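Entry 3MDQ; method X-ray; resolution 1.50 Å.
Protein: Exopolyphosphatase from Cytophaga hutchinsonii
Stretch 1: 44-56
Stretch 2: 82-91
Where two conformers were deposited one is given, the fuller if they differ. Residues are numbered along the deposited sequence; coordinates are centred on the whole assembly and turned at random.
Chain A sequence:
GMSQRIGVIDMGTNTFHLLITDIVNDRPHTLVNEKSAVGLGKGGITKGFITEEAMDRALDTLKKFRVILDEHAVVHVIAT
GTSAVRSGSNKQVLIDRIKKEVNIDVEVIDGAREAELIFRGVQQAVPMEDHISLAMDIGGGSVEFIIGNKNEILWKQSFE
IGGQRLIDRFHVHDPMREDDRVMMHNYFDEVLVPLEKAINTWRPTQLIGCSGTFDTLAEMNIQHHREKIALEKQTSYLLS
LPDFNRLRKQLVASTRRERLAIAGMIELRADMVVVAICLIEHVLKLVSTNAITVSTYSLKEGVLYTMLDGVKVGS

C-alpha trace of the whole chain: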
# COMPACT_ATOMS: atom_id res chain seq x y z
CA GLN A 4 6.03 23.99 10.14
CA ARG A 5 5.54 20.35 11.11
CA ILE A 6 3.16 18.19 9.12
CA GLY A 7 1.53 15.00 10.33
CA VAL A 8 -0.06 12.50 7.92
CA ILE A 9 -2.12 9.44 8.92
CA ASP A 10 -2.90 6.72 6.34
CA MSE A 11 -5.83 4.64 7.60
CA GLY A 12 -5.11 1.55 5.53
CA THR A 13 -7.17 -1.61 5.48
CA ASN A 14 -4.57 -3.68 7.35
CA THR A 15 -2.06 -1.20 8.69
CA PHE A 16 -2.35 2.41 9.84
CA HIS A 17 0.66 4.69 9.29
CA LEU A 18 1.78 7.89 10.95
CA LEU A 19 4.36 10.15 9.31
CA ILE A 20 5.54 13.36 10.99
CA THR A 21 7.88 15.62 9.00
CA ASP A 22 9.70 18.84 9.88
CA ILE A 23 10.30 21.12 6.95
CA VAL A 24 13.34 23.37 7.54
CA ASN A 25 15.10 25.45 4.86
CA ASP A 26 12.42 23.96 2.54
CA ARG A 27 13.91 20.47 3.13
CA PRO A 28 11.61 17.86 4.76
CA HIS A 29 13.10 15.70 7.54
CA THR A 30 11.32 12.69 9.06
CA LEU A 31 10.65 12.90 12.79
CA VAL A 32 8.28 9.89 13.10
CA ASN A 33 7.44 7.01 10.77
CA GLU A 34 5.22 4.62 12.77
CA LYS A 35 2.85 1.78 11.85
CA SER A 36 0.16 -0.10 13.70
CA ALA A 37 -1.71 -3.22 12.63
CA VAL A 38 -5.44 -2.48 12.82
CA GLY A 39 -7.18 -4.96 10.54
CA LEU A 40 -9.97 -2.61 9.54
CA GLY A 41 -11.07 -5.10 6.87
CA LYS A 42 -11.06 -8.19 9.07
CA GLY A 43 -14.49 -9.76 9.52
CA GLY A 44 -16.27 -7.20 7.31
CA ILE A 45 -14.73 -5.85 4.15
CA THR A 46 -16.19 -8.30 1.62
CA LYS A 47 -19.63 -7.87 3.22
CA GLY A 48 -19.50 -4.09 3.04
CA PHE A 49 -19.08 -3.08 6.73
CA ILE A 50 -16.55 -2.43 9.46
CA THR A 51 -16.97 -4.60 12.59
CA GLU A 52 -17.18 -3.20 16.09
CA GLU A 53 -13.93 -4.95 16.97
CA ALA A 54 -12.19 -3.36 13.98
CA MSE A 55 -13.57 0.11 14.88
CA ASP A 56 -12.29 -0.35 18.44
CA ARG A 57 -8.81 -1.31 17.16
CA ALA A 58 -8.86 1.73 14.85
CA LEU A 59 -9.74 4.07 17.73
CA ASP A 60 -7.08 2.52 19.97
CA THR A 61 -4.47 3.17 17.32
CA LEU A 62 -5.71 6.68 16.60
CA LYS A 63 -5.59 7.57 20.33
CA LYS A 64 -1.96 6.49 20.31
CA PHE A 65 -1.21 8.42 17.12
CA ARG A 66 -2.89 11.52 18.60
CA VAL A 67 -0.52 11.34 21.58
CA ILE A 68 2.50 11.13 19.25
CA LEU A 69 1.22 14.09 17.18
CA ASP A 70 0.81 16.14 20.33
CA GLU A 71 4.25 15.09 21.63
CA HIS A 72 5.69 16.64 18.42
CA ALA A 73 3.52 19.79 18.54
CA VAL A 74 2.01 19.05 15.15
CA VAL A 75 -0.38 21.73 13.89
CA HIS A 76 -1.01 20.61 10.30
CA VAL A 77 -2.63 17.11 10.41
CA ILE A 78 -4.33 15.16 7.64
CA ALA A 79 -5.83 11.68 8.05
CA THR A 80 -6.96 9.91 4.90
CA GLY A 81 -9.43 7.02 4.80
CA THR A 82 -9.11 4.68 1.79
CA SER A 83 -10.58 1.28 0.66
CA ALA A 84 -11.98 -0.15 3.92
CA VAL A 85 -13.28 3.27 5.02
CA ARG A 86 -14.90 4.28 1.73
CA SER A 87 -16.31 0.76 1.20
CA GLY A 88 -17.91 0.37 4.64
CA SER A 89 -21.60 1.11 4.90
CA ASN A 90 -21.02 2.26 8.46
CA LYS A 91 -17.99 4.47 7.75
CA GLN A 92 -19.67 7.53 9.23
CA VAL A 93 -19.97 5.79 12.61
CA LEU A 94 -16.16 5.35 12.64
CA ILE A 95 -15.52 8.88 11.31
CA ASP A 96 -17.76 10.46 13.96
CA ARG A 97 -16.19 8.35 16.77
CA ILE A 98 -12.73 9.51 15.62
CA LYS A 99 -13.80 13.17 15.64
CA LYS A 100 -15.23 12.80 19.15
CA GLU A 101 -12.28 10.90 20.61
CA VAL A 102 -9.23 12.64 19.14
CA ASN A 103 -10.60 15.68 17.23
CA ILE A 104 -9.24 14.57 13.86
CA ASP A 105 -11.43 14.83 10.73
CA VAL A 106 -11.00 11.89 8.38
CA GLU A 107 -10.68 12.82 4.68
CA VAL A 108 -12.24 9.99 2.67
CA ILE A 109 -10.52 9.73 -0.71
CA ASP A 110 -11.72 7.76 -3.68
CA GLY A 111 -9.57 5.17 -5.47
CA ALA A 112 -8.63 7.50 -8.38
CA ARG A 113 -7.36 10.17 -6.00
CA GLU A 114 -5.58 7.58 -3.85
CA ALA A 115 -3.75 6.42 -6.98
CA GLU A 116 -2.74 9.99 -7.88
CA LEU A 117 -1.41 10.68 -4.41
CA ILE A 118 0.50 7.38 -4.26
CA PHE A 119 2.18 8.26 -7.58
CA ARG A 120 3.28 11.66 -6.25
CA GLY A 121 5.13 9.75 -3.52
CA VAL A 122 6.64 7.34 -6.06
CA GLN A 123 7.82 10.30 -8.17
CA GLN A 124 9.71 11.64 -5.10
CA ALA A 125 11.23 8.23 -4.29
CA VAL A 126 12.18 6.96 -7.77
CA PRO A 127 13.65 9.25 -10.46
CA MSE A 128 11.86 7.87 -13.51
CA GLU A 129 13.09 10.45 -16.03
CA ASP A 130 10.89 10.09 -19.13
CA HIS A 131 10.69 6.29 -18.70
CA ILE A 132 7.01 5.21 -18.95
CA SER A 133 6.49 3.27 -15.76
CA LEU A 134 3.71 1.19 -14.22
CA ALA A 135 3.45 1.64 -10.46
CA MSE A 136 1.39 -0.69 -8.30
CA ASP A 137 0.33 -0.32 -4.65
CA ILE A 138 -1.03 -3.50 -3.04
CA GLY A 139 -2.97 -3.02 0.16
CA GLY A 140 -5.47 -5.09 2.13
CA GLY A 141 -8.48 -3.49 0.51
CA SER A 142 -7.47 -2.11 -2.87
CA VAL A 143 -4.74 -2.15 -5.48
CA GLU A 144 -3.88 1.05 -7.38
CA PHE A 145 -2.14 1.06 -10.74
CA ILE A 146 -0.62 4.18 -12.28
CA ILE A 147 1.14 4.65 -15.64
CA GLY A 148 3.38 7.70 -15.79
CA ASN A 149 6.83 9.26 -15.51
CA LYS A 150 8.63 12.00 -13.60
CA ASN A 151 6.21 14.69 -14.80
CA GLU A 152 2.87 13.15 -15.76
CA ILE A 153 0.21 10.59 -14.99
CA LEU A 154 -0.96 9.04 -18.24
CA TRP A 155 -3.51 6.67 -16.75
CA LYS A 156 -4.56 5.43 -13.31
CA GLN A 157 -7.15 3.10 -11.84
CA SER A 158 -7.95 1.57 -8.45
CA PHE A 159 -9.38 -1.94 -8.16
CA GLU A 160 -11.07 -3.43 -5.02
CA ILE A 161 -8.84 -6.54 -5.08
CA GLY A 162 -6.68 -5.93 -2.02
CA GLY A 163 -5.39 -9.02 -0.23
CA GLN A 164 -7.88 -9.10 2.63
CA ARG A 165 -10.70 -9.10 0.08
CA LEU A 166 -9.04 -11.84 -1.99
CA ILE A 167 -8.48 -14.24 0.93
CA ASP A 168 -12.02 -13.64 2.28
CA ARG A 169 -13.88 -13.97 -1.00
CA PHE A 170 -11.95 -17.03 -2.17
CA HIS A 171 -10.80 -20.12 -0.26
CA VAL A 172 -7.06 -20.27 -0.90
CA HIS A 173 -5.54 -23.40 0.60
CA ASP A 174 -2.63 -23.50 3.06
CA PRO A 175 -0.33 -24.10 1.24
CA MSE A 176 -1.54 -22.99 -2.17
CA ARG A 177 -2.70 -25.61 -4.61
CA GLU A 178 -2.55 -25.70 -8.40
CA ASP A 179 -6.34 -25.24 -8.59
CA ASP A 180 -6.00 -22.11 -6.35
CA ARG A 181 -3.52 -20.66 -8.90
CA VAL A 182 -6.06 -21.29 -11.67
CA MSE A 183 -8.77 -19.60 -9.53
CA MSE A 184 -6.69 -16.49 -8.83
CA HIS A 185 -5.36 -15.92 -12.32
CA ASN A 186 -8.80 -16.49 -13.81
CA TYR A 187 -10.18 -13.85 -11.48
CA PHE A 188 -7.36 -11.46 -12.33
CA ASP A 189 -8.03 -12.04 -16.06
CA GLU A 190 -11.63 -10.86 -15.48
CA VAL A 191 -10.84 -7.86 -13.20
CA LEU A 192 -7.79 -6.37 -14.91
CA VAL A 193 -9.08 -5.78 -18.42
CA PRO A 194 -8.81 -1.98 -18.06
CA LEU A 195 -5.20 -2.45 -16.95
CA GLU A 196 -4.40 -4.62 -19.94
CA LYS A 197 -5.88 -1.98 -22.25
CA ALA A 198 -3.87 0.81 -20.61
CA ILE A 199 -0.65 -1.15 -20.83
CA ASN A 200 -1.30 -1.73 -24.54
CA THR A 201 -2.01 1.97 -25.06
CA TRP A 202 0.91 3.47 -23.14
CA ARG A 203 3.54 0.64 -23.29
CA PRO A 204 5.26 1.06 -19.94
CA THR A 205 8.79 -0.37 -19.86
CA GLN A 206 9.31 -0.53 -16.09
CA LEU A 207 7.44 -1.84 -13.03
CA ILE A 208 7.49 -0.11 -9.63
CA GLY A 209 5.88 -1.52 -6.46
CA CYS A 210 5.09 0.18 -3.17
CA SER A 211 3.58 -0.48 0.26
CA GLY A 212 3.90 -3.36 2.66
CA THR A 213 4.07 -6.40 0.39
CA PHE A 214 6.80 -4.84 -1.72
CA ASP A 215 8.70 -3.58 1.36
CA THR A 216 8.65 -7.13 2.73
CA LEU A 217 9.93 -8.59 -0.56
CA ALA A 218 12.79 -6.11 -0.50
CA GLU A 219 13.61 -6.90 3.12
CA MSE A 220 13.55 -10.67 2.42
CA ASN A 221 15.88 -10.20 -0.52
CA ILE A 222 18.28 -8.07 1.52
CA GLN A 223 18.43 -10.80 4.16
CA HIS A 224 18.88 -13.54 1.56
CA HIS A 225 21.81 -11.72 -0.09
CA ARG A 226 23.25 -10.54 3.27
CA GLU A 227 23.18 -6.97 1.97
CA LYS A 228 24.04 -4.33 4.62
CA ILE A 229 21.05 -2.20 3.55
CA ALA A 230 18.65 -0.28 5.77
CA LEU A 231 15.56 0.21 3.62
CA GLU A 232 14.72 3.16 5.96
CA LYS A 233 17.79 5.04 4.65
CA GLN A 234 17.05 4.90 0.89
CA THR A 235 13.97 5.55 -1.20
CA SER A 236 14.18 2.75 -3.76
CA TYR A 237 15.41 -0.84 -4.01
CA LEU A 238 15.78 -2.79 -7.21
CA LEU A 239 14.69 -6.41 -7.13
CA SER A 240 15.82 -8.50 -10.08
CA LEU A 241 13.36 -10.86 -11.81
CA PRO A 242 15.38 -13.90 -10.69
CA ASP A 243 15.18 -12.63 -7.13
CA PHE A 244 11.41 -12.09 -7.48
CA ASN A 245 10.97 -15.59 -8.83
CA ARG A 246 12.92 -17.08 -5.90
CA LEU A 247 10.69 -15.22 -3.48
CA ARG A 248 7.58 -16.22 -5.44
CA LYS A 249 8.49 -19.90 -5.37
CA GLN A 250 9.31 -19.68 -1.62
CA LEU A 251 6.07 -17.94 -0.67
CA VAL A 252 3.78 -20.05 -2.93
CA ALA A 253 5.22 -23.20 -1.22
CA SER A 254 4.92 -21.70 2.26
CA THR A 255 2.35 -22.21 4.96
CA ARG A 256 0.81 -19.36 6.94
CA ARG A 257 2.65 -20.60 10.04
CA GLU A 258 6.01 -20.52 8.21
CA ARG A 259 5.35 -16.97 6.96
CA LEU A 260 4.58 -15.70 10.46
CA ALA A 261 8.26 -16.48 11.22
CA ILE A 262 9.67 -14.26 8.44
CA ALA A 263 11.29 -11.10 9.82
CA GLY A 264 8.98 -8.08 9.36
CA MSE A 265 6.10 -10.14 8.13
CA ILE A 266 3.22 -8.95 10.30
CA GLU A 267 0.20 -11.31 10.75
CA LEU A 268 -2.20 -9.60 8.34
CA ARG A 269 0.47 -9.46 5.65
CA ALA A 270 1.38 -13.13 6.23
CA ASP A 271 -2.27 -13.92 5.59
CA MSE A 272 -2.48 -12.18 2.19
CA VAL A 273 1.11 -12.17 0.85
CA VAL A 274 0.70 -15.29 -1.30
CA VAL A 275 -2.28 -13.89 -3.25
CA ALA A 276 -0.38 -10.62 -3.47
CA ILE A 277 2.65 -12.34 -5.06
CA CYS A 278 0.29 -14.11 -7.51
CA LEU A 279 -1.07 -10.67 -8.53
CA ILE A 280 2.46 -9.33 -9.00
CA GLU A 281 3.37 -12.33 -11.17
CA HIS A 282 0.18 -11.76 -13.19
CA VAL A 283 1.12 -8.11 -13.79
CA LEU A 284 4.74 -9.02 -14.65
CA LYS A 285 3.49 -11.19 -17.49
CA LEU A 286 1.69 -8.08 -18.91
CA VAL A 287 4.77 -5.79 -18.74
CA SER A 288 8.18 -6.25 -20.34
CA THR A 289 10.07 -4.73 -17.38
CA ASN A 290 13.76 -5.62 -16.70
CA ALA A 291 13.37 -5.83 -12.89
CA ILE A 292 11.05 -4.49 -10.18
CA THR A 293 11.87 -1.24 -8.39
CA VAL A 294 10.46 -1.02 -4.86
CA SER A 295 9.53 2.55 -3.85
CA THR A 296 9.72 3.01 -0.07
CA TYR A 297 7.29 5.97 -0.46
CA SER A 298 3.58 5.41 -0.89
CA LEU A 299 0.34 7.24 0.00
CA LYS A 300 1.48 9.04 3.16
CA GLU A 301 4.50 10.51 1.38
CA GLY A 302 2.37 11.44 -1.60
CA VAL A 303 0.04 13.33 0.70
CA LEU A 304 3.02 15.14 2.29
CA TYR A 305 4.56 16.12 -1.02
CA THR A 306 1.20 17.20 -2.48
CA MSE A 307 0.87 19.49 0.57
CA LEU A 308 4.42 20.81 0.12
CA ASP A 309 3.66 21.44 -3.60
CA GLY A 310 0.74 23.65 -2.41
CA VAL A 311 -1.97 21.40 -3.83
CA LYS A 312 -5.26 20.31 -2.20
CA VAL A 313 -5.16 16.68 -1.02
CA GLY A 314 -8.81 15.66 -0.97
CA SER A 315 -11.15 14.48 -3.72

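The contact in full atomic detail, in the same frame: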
# COMPACT_ATOMS: atom_id res chain seq x y z
N GLY A 44 -15.24 -8.02 7.95
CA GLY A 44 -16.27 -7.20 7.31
C GLY A 44 -16.14 -6.71 5.88
O GLY A 44 -17.15 -6.49 5.23
N ILE A 45 -14.91 -6.57 5.38
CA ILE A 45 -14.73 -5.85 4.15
C ILE A 45 -15.49 -6.42 2.98
O ILE A 45 -16.06 -5.64 2.23
CB ILE A 45 -13.24 -5.60 3.85
CG1 ILE A 45 -13.11 -4.50 2.78
CG2 ILE A 45 -12.48 -6.92 3.57
CD1 ILE A 45 -11.66 -3.97 2.61
N THR A 46 -15.50 -7.75 2.80
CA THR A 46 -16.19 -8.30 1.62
C THR A 46 -17.71 -8.29 1.77
O THR A 46 -18.41 -8.54 0.79
CB THR A 46 -15.72 -9.74 1.26
OG1 THR A 46 -16.04 -10.61 2.33
CG2 THR A 46 -14.22 -9.75 1.01
N LYS A 47 -18.20 -7.95 2.97
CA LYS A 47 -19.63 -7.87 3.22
C LYS A 47 -20.07 -6.43 3.34
O LYS A 47 -21.25 -6.17 3.55
CB LYS A 47 -20.00 -8.66 4.48
CG LYS A 47 -19.76 -10.19 4.38
CD LYS A 47 -20.57 -10.80 3.25
CE LYS A 47 -20.36 -12.32 3.13
NZ LYS A 47 -21.26 -12.84 2.05
N GLY A 48 -19.14 -5.50 3.16
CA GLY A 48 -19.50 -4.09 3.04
C GLY A 48 -19.66 -3.33 4.34
O GLY A 48 -20.34 -2.34 4.36
N PHE A 49 -19.04 -3.81 5.44
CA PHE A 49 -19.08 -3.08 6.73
C PHE A 49 -17.79 -3.20 7.51
O PHE A 49 -16.92 -4.03 7.19
CB PHE A 49 -20.30 -3.49 7.57
CG PHE A 49 -20.29 -4.92 8.00
CD1 PHE A 49 -19.57 -5.33 9.09
CD2 PHE A 49 -20.95 -5.85 7.27
CE1 PHE A 49 -19.51 -6.66 9.48
CE2 PHE A 49 -20.91 -7.19 7.63
CZ PHE A 49 -20.20 -7.58 8.75
N ILE A 50 -17.66 -2.37 8.56
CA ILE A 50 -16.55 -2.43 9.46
C ILE A 50 -17.09 -2.99 10.81
O ILE A 50 -18.06 -2.47 11.35
CB ILE A 50 -15.93 -1.04 9.65
CG1 ILE A 50 -15.53 -0.42 8.33
CG2 ILE A 50 -14.68 -1.12 10.57
CD1 ILE A 50 -15.15 1.14 8.51
N THR A 51 -16.45 -4.01 11.37
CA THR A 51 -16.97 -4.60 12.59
C THR A 51 -16.73 -3.68 13.77
O THR A 51 -15.88 -2.77 13.73
CB THR A 51 -16.27 -5.93 12.90
OG1 THR A 51 -14.88 -5.70 13.21
CG2 THR A 51 -16.41 -6.91 11.71
N GLU A 52 -17.45 -3.93 14.84
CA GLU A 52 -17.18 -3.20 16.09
C GLU A 52 -15.76 -3.43 16.60
O GLU A 52 -15.13 -2.49 17.12
CB GLU A 52 -18.17 -3.57 17.19
CG GLU A 52 -19.58 -3.13 16.96
CD GLU A 52 -19.76 -1.61 17.04
OE1 GLU A 52 -18.98 -0.89 17.75
OE2 GLU A 52 -20.71 -1.13 16.37
N GLU A 53 -15.27 -4.66 16.49
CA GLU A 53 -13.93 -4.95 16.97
C GLU A 53 -12.90 -4.17 16.18
O GLU A 53 -11.93 -3.66 16.74
CB GLU A 53 -13.64 -6.46 16.94
CG GLU A 53 -14.46 -7.17 18.07
CD GLU A 53 -14.62 -8.65 17.91
OE1 GLU A 53 -13.71 -9.31 17.37
OE2 GLU A 53 -15.68 -9.15 18.35
N ALA A 54 -13.10 -4.08 14.86
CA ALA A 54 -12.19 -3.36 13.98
C ALA A 54 -12.25 -1.86 14.29
O ALA A 54 -11.22 -1.22 14.33
CB ALA A 54 -12.52 -3.65 12.49
N MSE A 55 -13.45 -1.31 14.52
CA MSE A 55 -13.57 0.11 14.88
C MSE A 55 -12.85 0.39 16.19
O MSE A 55 -12.19 1.43 16.31
CB MSE A 55 -15.03 0.58 14.94
CG MSE A 55 -15.66 0.57 13.58
SE MSE A 55 -17.34 1.54 13.43
CE MSE A 55 -18.51 0.10 14.11
N ASP A 56 -12.98 -0.52 17.16
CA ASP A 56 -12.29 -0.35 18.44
C ASP A 56 -10.76 -0.39 18.29
O ASP A 56 -10.05 0.40 18.92
CB ASP A 56 -12.78 -1.41 19.43
CG ASP A 56 -14.14 -1.08 19.98
OD1 ASP A 56 -14.62 0.06 19.75
OD2 ASP A 56 -14.76 -1.97 20.60
N THR A 82 -9.15 5.25 3.15
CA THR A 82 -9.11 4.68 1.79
C THR A 82 -10.05 3.45 1.69
O THR A 82 -11.20 3.56 2.10
CB THR A 82 -7.69 4.38 1.38
OG1 THR A 82 -7.04 3.55 2.38
CG2 THR A 82 -6.93 5.74 1.16
N SER A 83 -9.63 2.34 1.07
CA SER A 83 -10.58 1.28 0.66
C SER A 83 -11.57 0.82 1.76
O SER A 83 -12.78 0.78 1.54
CB SER A 83 -9.80 0.07 0.17
OG SER A 83 -10.69 -0.95 -0.24
N ALA A 84 -11.07 0.38 2.90
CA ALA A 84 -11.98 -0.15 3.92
C ALA A 84 -12.93 0.94 4.45
O ALA A 84 -14.08 0.67 4.76
CB ALA A 84 -11.22 -0.78 5.08
N VAL A 85 -12.45 2.16 4.53
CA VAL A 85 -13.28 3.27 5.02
C VAL A 85 -14.33 3.64 3.97
O VAL A 85 -15.55 3.64 4.23
CB VAL A 85 -12.43 4.48 5.39
CG1 VAL A 85 -13.31 5.68 5.78
CG2 VAL A 85 -11.43 4.15 6.53
N ARG A 86 -13.92 3.88 2.74
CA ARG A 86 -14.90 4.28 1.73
C ARG A 86 -15.93 3.18 1.38
O ARG A 86 -17.06 3.50 0.99
CB ARG A 86 -14.22 4.84 0.47
CG ARG A 86 -13.51 3.86 -0.35
CD ARG A 86 -12.77 4.55 -1.54
NE ARG A 86 -11.88 3.58 -2.13
CZ ARG A 86 -10.55 3.65 -2.16
NH1 ARG A 86 -9.90 4.69 -1.71
NH2 ARG A 86 -9.86 2.63 -2.66
N SER A 87 -15.53 1.92 1.54
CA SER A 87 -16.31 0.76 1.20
C SER A 87 -17.37 0.43 2.25
O SER A 87 -18.41 -0.15 1.93
CB SER A 87 -15.35 -0.43 1.07
OG SER A 87 -16.01 -1.54 0.51
N GLY A 88 -17.09 0.77 3.51
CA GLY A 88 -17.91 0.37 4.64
C GLY A 88 -19.18 1.17 4.77
O GLY A 88 -19.18 2.43 4.74
N SER A 89 -20.30 0.44 4.83
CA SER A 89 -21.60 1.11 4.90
C SER A 89 -21.73 1.95 6.15
O SER A 89 -22.42 2.97 6.13
CB SER A 89 -22.75 0.10 4.87
OG SER A 89 -22.63 -0.77 5.98
N ASN A 90 -21.01 1.57 7.19
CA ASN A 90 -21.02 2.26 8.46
C ASN A 90 -19.79 3.14 8.68
O ASN A 90 -19.47 3.48 9.79
CB ASN A 90 -21.20 1.29 9.62
CG ASN A 90 -20.07 0.22 9.73
OD1 ASN A 90 -19.38 -0.07 8.78
ND2 ASN A 90 -19.95 -0.38 10.91
N LYS A 91 -19.13 3.56 7.61
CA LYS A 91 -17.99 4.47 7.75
C LYS A 91 -18.24 5.71 8.59
O LYS A 91 -17.36 6.17 9.31
CB LYS A 91 -17.45 4.87 6.41
CG LYS A 91 -18.31 5.80 5.61
CD LYS A 91 -17.64 6.23 4.25
CE LYS A 91 -18.48 7.25 3.46
NZ LYS A 91 -19.83 6.75 3.06
O HOH W 1 -16.55 -2.99 2.65
O HOH W 2 -21.47 -1.45 1.92

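Stretch 1 runs from a short 3-10 segment, 45-47, through a loop that turns at Gly-48 and is extended from Phe-49 to Thr-51 into a helix beginning at Glu-52; stretch 2 is a helix, 83-87, that ends in a type I turn from Gly-88 to Lys-91. The backbones come closest where both have left their helical segments, with Phe-49 CA 4.2 Å from Gly-88 CA. There Ser-89 N donates to Gly-48 O at 2.8 Å, nearly straight. Glycine suits both places: Gly-48 has phi/psi of 85/22, where a CB would jam against the preceding carbonyl, and a CB on Gly-88 would lie 3.0 Å from Ile-50 CG1.

Asn-90 supplies the most specific element. Its side chain points toward stretch 1 and reads the backbone of Ile-50 like a neighbouring strand: Ile-50 N donates to Asn-90 OD1 and Asn-90 ND2 to Ile-50 O, both at 2.9 Å. An amide can satisfy donor and acceptor together, so both the backbone N and the O of Ile-50, a loop residue, find a partner. Met-55, a selenomethionine, packs its CE 3.5 Å from Asn-90 ND2.

Toward the start of the stretch 2 helix the contact turns to side-chain packing: Ile-45 CD1 meets Ala-84 CB at 4.1 Å, and the buried Ile-50 lays its CD1 against the helix backbone, 3.9 Å from Ala-84 O. Nearby, one water bridges Ile-45 O and Ser-87 OG, spanning a gap too wide for direct bonding.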